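Long-range contacts in carboxylesterase (Est-2) (Archaeoglobus fulgidus, PDB 5FRD), which probably hydrolyses carboxylic esters as a member of the alpha/beta hydrolase family and carries a bound coenzyme A near its active site: residues V196-K201 with V222-S227; I27-S32 with V86-G91; L107-V112 with I188-L193. All coordinates share one frame; numbering follows the deposited sequence.

In the fold
All three contacts belong to one mixed sheet. Contact 2 joins the end of strand 24-27 and the loop after it to strand 83-88 and the start of helix 90-101, contact 3 pairs strand 106-112 with the start of strand 192-197, and contact 1 pairs that strand's end with 218-223. Contacts 2 and 3 meet directly, Gly87 N lying 3.0 Å from Val110 O. Ser89 of contact 2 and Asp200 of contact 1 probably belong, with His228, to a Ser-His-Asp triad; the nearest atoms of these contacts are about 6 Å apart. Coenzyme A comes to about 4 Å from the side chain of Ser89 and about 7 Å from that of Lys201; contact 3 lies further off.

Contact 1: V196-K201 with V222-S227; sequences VGEEDK and VIPGAS
Val222 lays CG1, which is anti to the backbone N (chi1 179°), over the first carbons of Glu198, 3.8 Å from Glu198 CB, and the two side chains cross at about a right angle. The Val222 and Val196 side chains lie side by side, pointing the same way, CG2 against CG1. The pairing unites parallel strands 192-197 and 218-223 of the alpha/beta hydrolase sheet, a beta-alpha-beta crossover whose helix is 205-214. Val196 O receives Ile223 N in its carbonyl plane at 2.9 Å, whereas Glu198 N comes to Ile223 O from above the plane. At the strand ends each segment makes a beta turn, type I from Gly197 to Asp200 and type II from Ile223 to Ala226, and the bond from Glu199 N to Ala226 O (2.9 Å) ties turn to turn. A CB on Gly197 would run into Ala226 O and Ser227 O. Asp200, probably the acid of the catalytic triad, is fastened through OD2 to Thr203 and to His228 ND1; Ser227 OG stands 3.4 Å from Asp200 CA. A water links the start of the turn to this carboxylate, accepting from Gly197 N at 2.9 Å and lying 2.8 Å from Asp200 OD2.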
loop_
_atom_site.group_PDB
_atom_site.type_symbol
_atom_site.label_atom_id
_atom_site.label_comp_id
_atom_site.label_asym_id
_atom_site.label_seq_id
_atom_site.Cartn_x
_atom_site.Cartn_y
_atom_site.Cartn_z
ATOM N N VAL A 196 -5.931 1.843 9.937
ATOM C CA VAL A 196 -7.115 1.967 9.110
ATOM C C VAL A 196 -7.814 3.257 9.479
ATOM O O VAL A 196 -7.808 3.657 10.640
ATOM C CB VAL A 196 -8.038 0.726 9.262
ATOM C CG1 VAL A 196 -8.519 0.559 10.690
ATOM C CG2 VAL A 196 -9.210 0.754 8.299
ATOM N N GLY A 197 -8.378 3.927 8.488
ATOM C CA GLY A 197 -9.252 5.051 8.740
ATOM C C GLY A 197 -10.556 4.537 9.321
ATOM O O GLY A 197 -11.097 3.532 8.840
ATOM N N GLU A 198 -11.082 5.266 10.301
ATOM C CA GLU A 198 -12.316 4.834 10.990
ATOM C C GLU A 198 -13.488 4.606 10.038
ATOM O O GLU A 198 -14.291 3.708 10.291
ATOM C CB GLU A 198 -12.648 5.878 12.048
ATOM C CG GLU A 198 -13.806 5.509 12.968
ATOM C CD GLU A 198 -14.008 6.556 14.052
ATOM O OE1 GLU A 198 -13.036 6.846 14.785
ATOM O OE2 GLU A 198 -15.141 7.067 14.178
ATOM N N GLU A 199 -13.549 5.361 8.935
ATOM C CA GLU A 199 -14.674 5.317 8.002
ATOM C C GLU A 199 -14.439 4.412 6.786
ATOM O O GLU A 199 -15.267 4.340 5.907
ATOM C CB GLU A 199 -15.001 6.741 7.535
ATOM C CG GLU A 199 -15.279 7.666 8.711
ATOM C CD GLU A 199 -15.754 9.055 8.326
ATOM O OE1 GLU A 199 -16.364 9.214 7.245
ATOM O OE2 GLU A 199 -15.527 9.980 9.139
ATOM N N ASP A 200 -13.309 3.699 6.733
ATOM C CA ASP A 200 -12.958 2.912 5.541
ATOM C C ASP A 200 -14.000 1.818 5.267
ATOM O O ASP A 200 -14.234 0.953 6.129
ATOM C CB ASP A 200 -11.560 2.277 5.775
ATOM C CG ASP A 200 -10.959 1.628 4.535
ATOM O OD1 ASP A 200 -11.669 1.258 3.593
ATOM O OD2 ASP A 200 -9.710 1.467 4.537
ATOM N N LYS A 201 -14.592 1.822 4.069
ATOM C CA LYS A 201 -15.568 0.804 3.677
ATOM C C LYS A 201 -15.034 -0.187 2.653
ATOM O O LYS A 201 -15.665 -1.208 2.378
ATOM C CB LYS A 201 -16.853 1.472 3.176
ATOM C CG LYS A 201 -17.552 2.251 4.282
ATOM C CD LYS A 201 -18.998 2.556 4.011
ATOM C CE LYS A 201 -19.994 1.556 4.576
ATOM N NZ LYS A 201 -21.250 1.543 3.776
ATOM N N VAL A 222 -6.559 3.044 14.688
ATOM C CA VAL A 222 -7.697 3.488 13.920
ATOM C C VAL A 222 -7.632 5.007 13.953
ATOM O O VAL A 222 -7.540 5.614 15.023
ATOM C CB VAL A 222 -9.022 2.976 14.524
ATOM C CG1 VAL A 222 -10.218 3.474 13.730
ATOM C CG2 VAL A 222 -8.999 1.457 14.617
ATOM N N ILE A 223 -7.691 5.632 12.776
ATOM C CA ILE A 223 -7.565 7.093 12.665
ATOM C C ILE A 223 -8.918 7.712 12.405
ATOM O O ILE A 223 -9.527 7.506 11.363
ATOM C CB ILE A 223 -6.559 7.496 11.570
ATOM C CG1 ILE A 223 -5.194 6.918 11.979
ATOM C CG2 ILE A 223 -6.512 9.026 11.403
ATOM C CD1 ILE A 223 -3.996 7.321 11.161
ATOM N N PRO A 224 -9.411 8.510 13.370
ATOM C CA PRO A 224 -10.709 9.136 13.143
ATOM C C PRO A 224 -10.770 10.126 11.984
ATOM O O PRO A 224 -9.772 10.769 11.690
ATOM C CB PRO A 224 -10.964 9.878 14.468
ATOM C CG PRO A 224 -10.066 9.274 15.461
ATOM C CD PRO A 224 -8.867 8.799 14.715
ATOM N N GLY A 225 -11.937 10.248 11.348
ATOM C CA GLY A 225 -12.147 11.222 10.290
ATOM C C GLY A 225 -11.466 10.932 8.965
ATOM O O GLY A 225 -11.386 11.793 8.089
ATOM N N ALA A 226 -10.961 9.713 8.823
ATOM C CA ALA A 226 -10.376 9.243 7.570
ATOM C C ALA A 226 -11.073 7.981 7.138
ATOM O O ALA A 226 -11.634 7.238 7.961
ATOM C CB ALA A 226 -8.907 8.979 7.754
ATOM N N SER A 227 -11.024 7.721 5.840
ATOM C CA SER A 227 -11.524 6.500 5.264
ATOM C C SER A 227 -10.322 5.715 4.724
ATOM O O SER A 227 -9.269 5.712 5.349
ATOM C CB SER A 227 -12.567 6.847 4.193
ATOM O OG SER A 227 -13.093 5.685 3.575
HETATM O O HOH W 1 -7.697 2.895 5.854
HETATM O O HOH W 2 -14.450 9.247 11.806
#

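Contact 2: I27-S32 with V86-G91; sequences IHSSGS and VGHSLG
Ile27 pairs with Gly87 in parallel fashion, Ile27 N bonding to Val86 O at 2.8 Å and His88 N to Ile27 O at 3.1 Å, after which the two segments part, one into a loop and the other into a helix. That sharp change has the form of the nucleophile elbow expected of an alpha/beta hydrolase and is probably that element: Ser89, the probable nucleophile, sits between strand 83-88 and helix 90-101 with a strained positive phi of 56°. The close approach depends on glycines: a CB on Gly87 would strike Gly91 O, and one on Gly91 would strike Ile27 O and His28 O. Ile27 CG2 rests 3.7 Å from Gly91 CA. Ser29 CB lies against both His88 and Ser89, 3.3 Å from His88 ND1 and 3.8 Å from Ser89 CB, while the Ser29 hydroxyl is held by Gln36. His88 keeps its ring near by bonding through NE2 to His228 O, and Ser89 CB lies over the centre of one face of that ring. On the loop side, His28 ND1 donates to Ser29 O at 2.9 Å, the acceptor lying in the ring plane, which, with NE2 bonded to Leu51 N, fixes the rotation of the ring. Ser30 brings OG to 3.7 Å from Leu90 CB. Loop and helix start stand where relatives usually form the oxyanion hole. Helix 162-173 packs on Ser30 and Leu90 through Cys172, and strand 106-112 borders Val86 and His88 on the sheet.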
loop_
_atom_site.group_PDB
_atom_site.type_symbol
_atom_site.label_atom_id
_atom_site.label_comp_id
_atom_site.label_asym_id
_atom_site.label_seq_id
_atom_site.Cartn_x
_atom_site.Cartn_y
_atom_site.Cartn_z
ATOM N N ILE A 27 4.549 0.994 -0.659
ATOM C CA ILE A 27 3.929 0.336 -1.803
ATOM C C ILE A 27 2.456 0.795 -1.911
ATOM O O ILE A 27 1.636 0.528 -1.021
ATOM C CB ILE A 27 3.966 -1.208 -1.714
ATOM C CG1 ILE A 27 5.371 -1.674 -1.322
ATOM C CG2 ILE A 27 3.552 -1.779 -3.057
ATOM C CD1 ILE A 27 5.498 -3.165 -1.150
ATOM N N HIS A 28 2.171 1.485 -3.007
ATOM C CA HIS A 28 0.868 2.081 -3.306
ATOM C C HIS A 28 -0.218 1.081 -3.655
ATOM O O HIS A 28 0.029 -0.112 -3.849
ATOM C CB HIS A 28 0.999 3.096 -4.443
ATOM C CG HIS A 28 1.400 2.498 -5.747
ATOM N ND1 HIS A 28 0.521 1.830 -6.570
ATOM C CD2 HIS A 28 2.605 2.454 -6.368
ATOM C CE1 HIS A 28 1.166 1.416 -7.650
ATOM N NE2 HIS A 28 2.439 1.744 -7.532
ATOM N N SER A 29 -1.443 1.600 -3.796
ATOM C CA SER A 29 -2.636 0.837 -4.094
ATOM C C SER A 29 -3.016 0.820 -5.567
ATOM O O SER A 29 -2.322 1.376 -6.429
ATOM C CB SER A 29 -3.780 1.396 -3.210
ATOM O OG SER A 29 -3.941 2.755 -3.442
ATOM N N SER A 30 -4.135 0.169 -5.867
ATOM C CA SER A 30 -4.608 0.033 -7.243
ATOM C C SER A 30 -4.892 1.376 -7.910
ATOM O O SER A 30 -5.469 2.288 -7.306
ATOM C CB SER A 30 -5.906 -0.767 -7.306
ATOM O OG SER A 30 -5.749 -2.107 -6.885
ATOM N N GLY A 31 -4.493 1.476 -9.175
ATOM C CA GLY A 31 -4.699 2.691 -9.951
ATOM C C GLY A 31 -3.940 3.912 -9.462
ATOM O O GLY A 31 -4.243 5.039 -9.882
ATOM N N SER A 32 -2.960 3.709 -8.570
ATOM C CA SER A 32 -2.214 4.796 -7.954
ATOM C C SER A 32 -0.742 4.718 -8.336
ATOM O O SER A 32 -0.403 4.037 -9.294
ATOM C CB SER A 32 -2.402 4.713 -6.447
ATOM O OG SER A 32 -1.965 5.924 -5.858
ATOM N N VAL A 86 5.767 -0.585 4.071
ATOM C CA VAL A 86 4.457 0.073 4.302
ATOM C C VAL A 86 3.627 -0.156 3.043
ATOM O O VAL A 86 3.996 0.318 1.972
ATOM C CB VAL A 86 4.646 1.568 4.536
ATOM C CG1 VAL A 86 3.298 2.241 4.805
ATOM C CG2 VAL A 86 5.623 1.855 5.655
ATOM N N GLY A 87 2.526 -0.877 3.148
ATOM C CA GLY A 87 1.667 -1.178 2.011
ATOM C C GLY A 87 0.235 -0.775 2.204
ATOM O O GLY A 87 -0.334 -1.100 3.241
ATOM N N HIS A 88 -0.341 -0.136 1.205
ATOM C CA HIS A 88 -1.730 0.293 1.201
ATOM C C HIS A 88 -2.546 -0.555 0.251
ATOM O O HIS A 88 -2.254 -0.600 -0.939
ATOM C CB HIS A 88 -1.841 1.737 0.808
ATOM C CG HIS A 88 -3.240 2.239 0.784
ATOM N ND1 HIS A 88 -3.773 2.923 -0.280
ATOM C CD2 HIS A 88 -4.218 2.152 1.703
ATOM C CE1 HIS A 88 -5.033 3.235 -0.011
ATOM N NE2 HIS A 88 -5.324 2.797 1.193
ATOM N N SER A 89 -3.596 -1.206 0.763
ATOM C CA SER A 89 -4.589 -1.942 -0.040
ATOM C C SER A 89 -3.943 -3.019 -0.933
ATOM O O SER A 89 -3.342 -3.922 -0.356
ATOM C CB SER A 89 -5.504 -0.957 -0.765
ATOM O OG SER A 89 -6.776 -1.575 -1.039
ATOM N N LEU A 90 -4.018 -2.962 -2.267
ATOM C CA LEU A 90 -3.181 -3.831 -3.107
ATOM C C LEU A 90 -1.734 -3.856 -2.609
ATOM O O LEU A 90 -1.092 -4.923 -2.570
ATOM C CB LEU A 90 -3.172 -3.353 -4.559
ATOM C CG LEU A 90 -2.116 -3.939 -5.514
ATOM C CD1 LEU A 90 -2.388 -5.404 -5.740
ATOM C CD2 LEU A 90 -2.077 -3.173 -6.831
ATOM N N GLY A 91 -1.178 -2.691 -2.283
ATOM C CA GLY A 91 0.213 -2.627 -1.822
ATOM C C GLY A 91 0.445 -3.379 -0.526
ATOM O O GLY A 91 1.560 -3.825 -0.236
#

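Contact 3: L107-V112 with I188-L193; sequences LALVLV and IGVPTL
Leu109 reaches along residues 188-192, meeting a different residue with CB, CG and CD1. The fold here is the parallel part of the alpha/beta hydrolase sheet, where strands 106-112 and 192-197 run side by side although a long, mainly helical insertion separates them in sequence. Leu109 CB lies 3.9 Å from Thr192 OG1, and CG, anti to the carbonyl carbon (chi1 -78°), comes to 4.2 Å from Val190 CG2. At the tip, CD1 approaches CG2 of Ile188, which is modelled in two conformers; both Ile188 and Val190 cross the leucine at about a right angle. Tyr99 of helix 90-101 touches all three, so the group lies between sheet and helix. Leu109 is gripped at both backbone polar atoms, N bonding to Pro191 O at 3.0 Å and O accepting Leu193 N in its carbonyl plane at 2.9 Å. Ala108 CB lies close to Pro191 O, at 3.2 Å. Thr192 turns OG1 back to its own segment, donating to Val190 O at 3.2 Å from above the carbonyl plane, while its CG2 packs against Leu111 CD1. An alanine in place of Thr192 would take away the hydroxyl that Val190 O accepts from and the methyl on Leu111, and would probably leave residues 190-192 less firmly held and a gap beside Leu109 and Leu111. On the other face of the sheet Val110 and Leu193 lie side by side, pointing the same way, and Phe245 of helix 235-249 packs on both. Further along, Leu111 N bonds to Leu193 O at 2.9 Å, nearly along the C=O axis.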
loop_
_atom_site.group_PDB
_atom_site.type_symbol
_atom_site.label_atom_id
_atom_site.label_comp_id
_atom_site.label_asym_id
_atom_site.label_seq_id
_atom_site.Cartn_x
_atom_site.Cartn_y
_atom_site.Cartn_z
ATOM N N LEU A 107 12.214 -5.360 8.036
ATOM C CA LEU A 107 12.472 -5.035 9.413
ATOM C C LEU A 107 11.169 -5.007 10.212
ATOM O O LEU A 107 11.142 -5.293 11.421
ATOM C CB LEU A 107 13.127 -3.679 9.550
ATOM C CG LEU A 107 14.415 -3.456 8.745
ATOM C CD1 LEU A 107 14.860 -2.027 8.911
ATOM C CD2 LEU A 107 15.486 -4.448 9.207
ATOM N N ALA A 108 10.082 -4.666 9.524
ATOM C CA ALA A 108 8.755 -4.545 10.146
ATOM C C ALA A 108 7.766 -4.334 9.010
ATOM O O ALA A 108 8.159 -4.061 7.884
ATOM C CB ALA A 108 8.695 -3.362 11.093
ATOM N N LEU A 109 6.474 -4.501 9.292
ATOM C CA LEU A 109 5.399 -4.355 8.319
ATOM C C LEU A 109 4.431 -3.297 8.799
ATOM O O LEU A 109 4.114 -3.269 9.990
ATOM C CB LEU A 109 4.654 -5.658 8.141
ATOM C CG LEU A 109 5.293 -6.741 7.294
ATOM C CD1 LEU A 109 4.449 -8.005 7.327
ATOM C CD2 LEU A 109 5.385 -6.299 5.839
ATOM N N VAL A 110 3.946 -2.457 7.901
ATOM C CA VAL A 110 2.903 -1.489 8.193
ATOM C C VAL A 110 1.828 -1.771 7.171
ATOM O O VAL A 110 2.015 -1.583 5.978
ATOM C CB VAL A 110 3.402 -0.070 8.173
ATOM C CG1 VAL A 110 2.238 0.880 8.481
ATOM C CG2 VAL A 110 4.561 0.134 9.120
ATOM N N LEU A 111 0.695 -2.289 7.627
ATOM C CA LEU A 111 -0.407 -2.719 6.799
ATOM C C LEU A 111 -1.488 -1.658 6.926
ATOM O O LEU A 111 -2.064 -1.473 8.003
ATOM C CB LEU A 111 -0.924 -4.073 7.258
ATOM C CG LEU A 111 0.117 -5.186 7.188
ATOM C CD1 LEU A 111 -0.469 -6.442 7.817
ATOM C CD2 LEU A 111 0.571 -5.445 5.748
ATOM N N VAL A 112 -1.740 -0.947 5.846
ATOM C CA VAL A 112 -2.616 0.207 5.828
ATOM C C VAL A 112 -3.789 -0.070 4.898
ATOM O O VAL A 112 -3.599 -0.328 3.709
ATOM C CB VAL A 112 -1.881 1.468 5.312
ATOM C CG1 VAL A 112 -2.788 2.675 5.471
ATOM C CG2 VAL A 112 -0.545 1.690 6.035
ATOM N N ILE A 188 3.616 -14.145 10.991
ATOM C CA ILE A 188 4.344 -12.913 10.795
ATOM C C ILE A 188 5.162 -12.707 12.058
ATOM O O ILE A 188 4.610 -12.486 13.160
ATOM C CB ILE A 188 3.414 -11.721 10.555
ATOM C CG1 ILE A 188 2.488 -12.021 9.366
ATOM C CG2 ILE A 188 4.223 -10.439 10.383
ATOM C CD1 ILE A 188 3.151 -12.029 8.020
ATOM N N GLY A 189 6.483 -12.780 11.907
ATOM C CA GLY A 189 7.402 -12.714 13.041
ATOM C C GLY A 189 7.986 -11.349 13.360
ATOM O O GLY A 189 8.636 -11.163 14.388
ATOM N N VAL A 190 7.746 -10.373 12.493
ATOM C CA VAL A 190 8.304 -9.034 12.673
ATOM C C VAL A 190 7.282 -8.108 13.315
ATOM O O VAL A 190 6.069 -8.394 13.232
ATOM C CB VAL A 190 8.830 -8.419 11.351
ATOM C CG1 VAL A 190 10.011 -9.211 10.821
ATOM C CG2 VAL A 190 7.751 -8.276 10.297
ATOM N N PRO A 191 7.738 -7.007 13.908
ATOM C CA PRO A 191 6.793 -6.030 14.426
ATOM C C PRO A 191 5.898 -5.526 13.305
ATOM O O PRO A 191 6.361 -5.302 12.180
ATOM C CB PRO A 191 7.673 -4.917 14.977
ATOM C CG PRO A 191 8.987 -5.596 15.248
ATOM C CD PRO A 191 9.134 -6.596 14.174
ATOM N N THR A 192 4.637 -5.303 13.621
ATOM C CA THR A 192 3.637 -4.918 12.647
ATOM C C THR A 192 2.807 -3.777 13.222
ATOM O O THR A 192 2.416 -3.796 14.388
ATOM C CB THR A 192 2.796 -6.136 12.246
ATOM O OG1 THR A 192 3.627 -7.143 11.616
ATOM C CG2 THR A 192 1.756 -5.799 11.230
ATOM N N LEU A 193 2.528 -2.801 12.378
ATOM C CA LEU A 193 1.602 -1.710 12.682
ATOM C C LEU A 193 0.470 -1.824 11.702
ATOM O O LEU A 193 0.698 -1.990 10.488
ATOM C CB LEU A 193 2.290 -0.361 12.557
ATOM C CG LEU A 193 1.424 0.873 12.823
ATOM C CD1 LEU A 193 0.968 0.890 14.274
ATOM C CD2 LEU A 193 2.207 2.111 12.499
#